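Local coordinates for protein 1-deoxy-D-xylulose 5-phosphate reductoisomerase (Moraxella catarrhalis, PDB 4ZQG) that catalyses the NAD(P)H-dependent conversion of 1-deoxy-D-xylulose 5-phosphate to 2-C-methyl-D-erythritol 4-phosphate in the MEP pathway of isoprenoid synthesis and is inhibited by fosmidomycin, at residues D99-A104 with A120-L125; E91-E96 with L115-A120. All blocks are in the same frame, centred on the assembly; numbering follows the deposited sequence.

Interaction 1. Residues D99-A104 with A120-L125; sequences DTVVAA and AGKRIL. With NAD (nicotinamide-adenine-dinucleotide), chain C.
The Arg123 guanidinium stands oblique to Thr100 OG1, presenting neither a face nor an edge. The two side chains run side by side; with CG anti to the backbone N (chi1 176°), the Arg123 chain passes alongside Thr100, its CG 3.9 Å from Thr100 OG1. Beyond this contact Arg123 NH1 bonds to the Tyr290 carbonyl, while Thr100 OG1 is held by Gln7 OE1. Flat peptide groups carry the pairing itself. Val101 N bonds to Arg123 O (2.8 Å), Leu125 N to Val101 O (2.7 Å) and Ala103 N to Leu125 O (2.9 Å). A weak bond from Arg123 N to Asp99 O begins the series. These are neighbouring parallel strands of the Rossmann-type sheet, joined by helix 111-120 in a beta-alpha-beta crossover. Thr100, Val102, Arg123 and Leu125 share one face, where the two methyls of Leu125 divide: CD1 meets Thr100 CG2 at 3.6 Å and CD2 meets Val102 CG2 at 3.8 Å. Val101 and Ile124 point to the other face, against Ala117 of the helix. Past the strand end, Ala104 O approaches C5D of the bound NAD at 3.4 Å.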
loop_
_atom_site.group_PDB
_atom_site.type_symbol
_atom_site.label_atom_id
_atom_site.label_comp_id
_atom_site.label_asym_id
_atom_site.label_seq_id
_atom_site.Cartn_x
_atom_site.Cartn_y
_atom_site.Cartn_z
ATOM N N ASP A 99 -3.902 2.268 -30.145
ATOM C CA ASP A 99 -3.657 3.104 -28.969
ATOM C C ASP A 99 -2.678 2.424 -28.016
ATOM O O ASP A 99 -1.752 3.052 -27.532
ATOM C CB ASP A 99 -4.947 3.383 -28.175
ATOM C CG ASP A 99 -5.973 4.206 -28.945
ATOM O OD1 ASP A 99 -7.174 3.976 -28.734
ATOM O OD2 ASP A 99 -5.611 5.079 -29.755
ATOM N N THR A 100 -2.891 1.154 -27.717
ATOM C CA THR A 100 -2.203 0.523 -26.613
ATOM C C THR A 100 -1.548 -0.768 -27.008
ATOM O O THR A 100 -2.137 -1.543 -27.688
ATOM C CB THR A 100 -3.167 0.305 -25.436
ATOM O OG1 THR A 100 -3.662 1.584 -25.017
ATOM C CG2 THR A 100 -2.452 -0.348 -24.222
ATOM N N VAL A 101 -0.305 -0.988 -26.586
ATOM C CA VAL A 101 0.395 -2.198 -26.919
ATOM C C VAL A 101 0.694 -2.906 -25.643
ATOM O O VAL A 101 1.251 -2.318 -24.719
ATOM C CB VAL A 101 1.720 -1.945 -27.610
ATOM C CG1 VAL A 101 2.441 -3.255 -27.822
ATOM C CG2 VAL A 101 1.505 -1.270 -28.947
ATOM N N VAL A 102 0.340 -4.177 -25.608
ATOM C CA VAL A 102 0.660 -5.056 -24.532
ATOM C C VAL A 102 1.887 -5.842 -25.016
ATOM O O VAL A 102 1.808 -6.632 -25.923
ATOM C CB VAL A 102 -0.552 -5.950 -24.291
ATOM C CG1 VAL A 102 -0.282 -7.042 -23.257
ATOM C CG2 VAL A 102 -1.738 -5.073 -23.923
ATOM N N ALA A 103 3.035 -5.598 -24.403
ATOM C CA ALA A 103 4.273 -6.174 -24.842
ATOM C C ALA A 103 4.495 -7.474 -24.130
ATOM O O ALA A 103 5.083 -7.467 -23.083
ATOM C CB ALA A 103 5.402 -5.221 -24.502
ATOM N N ALA A 104 4.033 -8.595 -24.672
ATOM C CA ALA A 104 4.170 -9.886 -23.952
ATOM C C ALA A 104 4.914 -10.944 -24.703
ATOM O O ALA A 104 4.703 -12.107 -24.433
ATOM C CB ALA A 104 2.816 -10.438 -23.516
ATOM N N ALA A 120 6.763 5.215 -31.403
ATOM C CA ALA A 120 5.492 5.629 -31.990
ATOM C C ALA A 120 4.644 6.350 -30.980
ATOM O O ALA A 120 3.545 6.820 -31.289
ATOM C CB ALA A 120 4.744 4.409 -32.483
ATOM N N GLY A 121 5.122 6.366 -29.752
ATOM C CA GLY A 121 4.496 7.111 -28.713
ATOM C C GLY A 121 3.280 6.405 -28.197
ATOM O O GLY A 121 2.274 7.041 -27.987
ATOM N N LYS A 122 3.351 5.109 -27.961
ATOM C CA LYS A 122 2.136 4.410 -27.593
ATOM C C LYS A 122 2.026 4.297 -26.090
ATOM O O LYS A 122 2.981 4.524 -25.371
ATOM C CB LYS A 122 2.078 2.994 -28.197
ATOM C CG LYS A 122 2.101 2.890 -29.707
ATOM C CD LYS A 122 0.833 3.417 -30.308
ATOM C CE LYS A 122 0.975 3.430 -31.812
ATOM N NZ LYS A 122 -0.008 4.375 -32.417
ATOM N N ARG A 123 0.846 3.921 -25.626
ATOM C CA ARG A 123 0.696 3.435 -24.283
ATOM C C ARG A 123 1.129 2.005 -24.299
ATOM O O ARG A 123 0.595 1.235 -25.063
ATOM C CB ARG A 123 -0.750 3.561 -23.855
ATOM C CG ARG A 123 -1.064 3.002 -22.491
ATOM C CD ARG A 123 -2.347 3.667 -22.024
ATOM N NE ARG A 123 -3.037 2.833 -21.059
ATOM C CZ ARG A 123 -3.663 3.285 -19.979
ATOM N NH1 ARG A 123 -3.701 4.593 -19.701
ATOM N NH2 ARG A 123 -4.241 2.417 -19.149
ATOM N N ILE A 124 2.122 1.656 -23.500
ATOM C CA ILE A 124 2.709 0.331 -23.531
ATOM C C ILE A 124 2.523 -0.345 -22.179
ATOM O O ILE A 124 2.947 0.191 -21.174
ATOM C CB ILE A 124 4.228 0.419 -23.782
ATOM C CG1 ILE A 124 4.544 1.279 -25.004
ATOM C CG2 ILE A 124 4.854 -0.957 -23.871
ATOM C CD1 ILE A 124 6.002 1.284 -25.368
ATOM N N LEU A 125 1.967 -1.547 -22.180
ATOM C CA LEU A 125 1.798 -2.340 -21.004
ATOM C C LEU A 125 2.845 -3.436 -21.028
ATOM O O LEU A 125 2.750 -4.388 -21.799
ATOM C CB LEU A 125 0.403 -2.976 -20.994
ATOM C CG LEU A 125 -0.786 -2.147 -20.522
ATOM C CD1 LEU A 125 -0.766 -0.740 -21.066
ATOM C CD2 LEU A 125 -2.086 -2.796 -20.913
HETATM P PA NAD C . 4.911 -17.499 -22.846
HETATM O O1A NAD C . 6.123 -18.328 -23.098
HETATM O O2A NAD C . 3.684 -18.086 -22.180
HETATM O O5B NAD C . 4.447 -16.691 -24.168
HETATM C C5B NAD C . 5.317 -15.899 -24.959
HETATM C C4B NAD C . 4.561 -15.245 -26.128
HETATM O O4B NAD C . 5.545 -14.635 -26.982
HETATM C C3B NAD C . 3.760 -16.239 -26.981
HETATM O O3B NAD C . 2.535 -15.673 -27.457
HETATM C C2B NAD C . 4.693 -16.522 -28.147
HETATM O O2B NAD C . 4.011 -16.712 -29.385
HETATM C C1B NAD C . 5.583 -15.289 -28.249
HETATM N N9A NAD C . 6.975 -15.650 -28.654
HETATM C C8A NAD C . 7.736 -16.605 -28.091
HETATM N N7A NAD C . 8.944 -16.691 -28.698
HETATM C C5A NAD C . 8.973 -15.784 -29.673
HETATM C C6A NAD C . 9.984 -15.400 -30.684
HETATM N N6A NAD C . 11.203 -16.026 -30.723
HETATM N N1A NAD C . 9.613 -14.416 -31.529
HETATM C C2A NAD C . 8.383 -13.824 -31.485
HETATM N N3A NAD C . 7.410 -14.131 -30.597
HETATM C C4A NAD C . 7.664 -15.098 -29.669
HETATM O O3 NAD C . 5.438 -16.237 -21.981
HETATM P PN NAD C . 4.806 -15.557 -20.663
HETATM O O1N NAD C . 5.111 -16.519 -19.535
HETATM O O2N NAD C . 3.432 -15.040 -21.018
HETATM O O5D NAD C . 5.828 -14.320 -20.582
HETATM C C5D NAD C . 5.654 -13.144 -21.376
HETATM C C4D NAD C . 6.523 -12.008 -20.832
HETATM O O4D NAD C . 5.941 -11.399 -19.676
HETATM C C3D NAD C . 7.885 -12.531 -20.409
HETATM O O3D NAD C . 8.836 -11.517 -20.712
HETATM C C2D NAD C . 7.749 -12.775 -18.923
HETATM O O2D NAD C . 9.026 -12.744 -18.269
HETATM C C1D NAD C . 6.772 -11.662 -18.526
HETATM N N1N NAD C . 5.957 -12.021 -17.355
HETATM C C2N NAD C . 5.114 -13.083 -17.387
HETATM C C3N NAD C . 4.359 -13.444 -16.252
HETATM C C7N NAD C . 3.392 -14.600 -16.253
HETATM O O7N NAD C . 2.563 -14.695 -15.365
HETATM N N7N NAD C . 3.430 -15.507 -17.228
HETATM C C4N NAD C . 4.491 -12.685 -15.100
HETATM C C5N NAD C . 5.341 -11.607 -15.114
HETATM C C6N NAD C . 6.075 -11.281 -16.241
#

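Interaction 2. Residues E91-E96 with L115-A120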
loop_
_atom_site.group_PDB
_atom_site.type_symbol
_atom_site.label_atom_id
_atom_site.label_comp_id
_atom_site.label_asym_id
_atom_site.label_seq_id
_atom_site.Cartn_x
_atom_site.Cartn_y
_atom_site.Cartn_z
ATOM N N GLU A 91 5.416 -3.216 -37.353
ATOM C CA GLU A 91 4.262 -2.609 -37.966
ATOM C C GLU A 91 3.076 -2.486 -37.034
ATOM O O GLU A 91 2.447 -1.452 -36.970
ATOM C CB GLU A 91 3.848 -3.442 -39.177
ATOM C CG GLU A 91 2.866 -2.759 -40.104
ATOM C CD GLU A 91 2.456 -3.637 -41.295
ATOM O OE1 GLU A 91 3.307 -4.315 -41.996
ATOM O OE2 GLU A 91 1.232 -3.608 -41.524
ATOM N N ILE A 92 2.753 -3.558 -36.337
ATOM C CA ILE A 92 1.633 -3.561 -35.418
ATOM C C ILE A 92 1.916 -2.629 -34.277
ATOM O O ILE A 92 1.043 -1.864 -33.867
ATOM C CB ILE A 92 1.390 -4.963 -34.864
ATOM C CG1 ILE A 92 0.573 -5.766 -35.854
ATOM C CG2 ILE A 92 0.643 -4.913 -33.542
ATOM C CD1 ILE A 92 0.804 -7.249 -35.714
ATOM N N ALA A 93 3.149 -2.687 -33.765
ATOM C CA ALA A 93 3.553 -1.831 -32.657
ATOM C C ALA A 93 3.533 -0.346 -32.963
ATOM O O ALA A 93 3.368 0.441 -32.034
ATOM C CB ALA A 93 4.918 -2.230 -32.147
ATOM N N SER A 94 3.699 0.050 -34.234
ATOM C CA SER A 94 3.699 1.477 -34.602
ATOM C C SER A 94 2.488 1.916 -35.393
ATOM O O SER A 94 2.420 3.046 -35.880
ATOM C CB SER A 94 4.965 1.839 -35.377
ATOM O OG SER A 94 5.143 1.013 -36.487
ATOM N N ASP A 95 1.515 1.037 -35.474
ATOM C CA ASP A 95 0.363 1.236 -36.304
ATOM C C ASP A 95 -0.388 2.476 -35.830
ATOM O O ASP A 95 -0.701 2.634 -34.640
ATOM C CB ASP A 95 -0.483 -0.051 -36.249
ATOM C CG ASP A 95 -1.648 -0.050 -37.205
ATOM O OD1 ASP A 95 -2.370 0.970 -37.231
ATOM O OD2 ASP A 95 -1.856 -1.102 -37.885
ATOM N N GLU A 96 -0.692 3.353 -36.789
ATOM C CA GLU A 96 -1.359 4.628 -36.500
ATOM C C GLU A 96 -2.691 4.377 -35.802
ATOM O O GLU A 96 -3.132 5.180 -35.028
ATOM C CB GLU A 96 -1.508 5.456 -37.785
ATOM C CG GLU A 96 -2.273 6.772 -37.670
ATOM N N LEU A 115 10.509 -1.245 -28.749
ATOM C CA LEU A 115 11.043 0.021 -29.177
ATOM C C LEU A 115 10.178 0.730 -30.183
ATOM O O LEU A 115 9.953 1.939 -30.069
ATOM C CB LEU A 115 12.409 -0.136 -29.802
ATOM C CG LEU A 115 13.550 -0.404 -28.850
ATOM C CD1 LEU A 115 14.773 -0.792 -29.657
ATOM C CD2 LEU A 115 13.870 0.810 -28.022
ATOM N N ALA A 116 9.753 0.010 -31.207
ATOM C CA ALA A 116 8.834 0.571 -32.202
ATOM C C ALA A 116 7.637 1.228 -31.518
ATOM O O ALA A 116 7.224 2.322 -31.877
ATOM C CB ALA A 116 8.353 -0.519 -33.166
ATOM N N ALA A 117 7.076 0.540 -30.534
ATOM C CA ALA A 117 5.975 1.096 -29.755
ATOM C C ALA A 117 6.421 2.379 -28.970
ATOM O O ALA A 117 5.728 3.392 -28.972
ATOM C CB ALA A 117 5.412 0.037 -28.819
ATOM N N ALA A 118 7.580 2.360 -28.337
ATOM C CA ALA A 118 8.049 3.577 -27.683
ATOM C C ALA A 118 8.298 4.670 -28.726
ATOM O O ALA A 118 7.917 5.829 -28.515
ATOM C CB ALA A 118 9.282 3.310 -26.845
ATOM N N GLY A 119 8.854 4.289 -29.875
ATOM C CA GLY A 119 9.139 5.240 -30.954
ATOM C C GLY A 119 7.898 5.911 -31.517
ATOM O O GLY A 119 7.976 7.015 -32.059
ATOM N N ALA A 120 6.763 5.215 -31.403
ATOM C CA ALA A 120 5.492 5.629 -31.990
ATOM C C ALA A 120 4.644 6.350 -30.980
ATOM O O ALA A 120 3.545 6.820 -31.289
ATOM C CB ALA A 120 4.744 4.409 -32.483
#
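Ala93 follows Ile92, which packs on Ala10 and Leu12 of strand 7-12 so that helix 85-93 rests on the sheet beside helix 111-120; from this last turn Ala93 points its methyl at helix 111-120 and meets the methyls of two consecutive alanines, Ala116 CB at 4.0 Å and Ala117 CB at 4.1 Å. The carbonyl of Ala93 joins the contact too: its O receives a CA-H...O approach from Ala117 CA at 3.5 Å, with an angle of 143° at the hydrogen. Ser94 is the first residue to leave helical geometry, and there the backbone comes up against the last turn of the partner. Ala120 CB sits 3.8 Å from Ser94 CA and 3.9 Å from Ser94 CB, while Ser94 CB also approaches Ala116 O at 4.2 Å. The Ser94 hydroxyl lies between the backbone N and the carbonyl carbon (chi1 54°), and OG is hydrogen-bonded back to Ile90 O in its own helix. Asp95 then turns away from helix 111-120; its carboxylate forms a salt bridge with Lys58. The contact joins the C-terminal ends of two helices of the Rossmann-type cofactor domain, and within these two segments the side chains that meet are Ala116, Ala117 and Ala120 on one side with Ala93 and Ser94 on the other. Between the two segments no conventional hydrogen bond forms, which is consistent with close packing of methyls and backbone, helped by a weak CA-H...O contact.

How the interactions relate
Both interactions belong to the Rossmann-type domain, their centres 8 Å apart. Along the chain their segments alternate: 91-96, 99-104, 115-120, then 120-125, with Ala120 shared. Interaction 1 lies in the parallel sheet, and interaction 2 joins the helices that precede and follow strand 100-103. Lys122 ties the two levels together, its NZ probably hydrogen-bonded to Asp95 O at 2.9 Å and its backbone N probably to Ala117 O. Ile124 CD1 also packs on Ala118 N. The turn after helix 111-120, with Gly121 in a Schellman motif, leads directly into strand 123-126. Together the contacts fasten two successive helices to the sheet whose strand 100-103 leads to the NAD site.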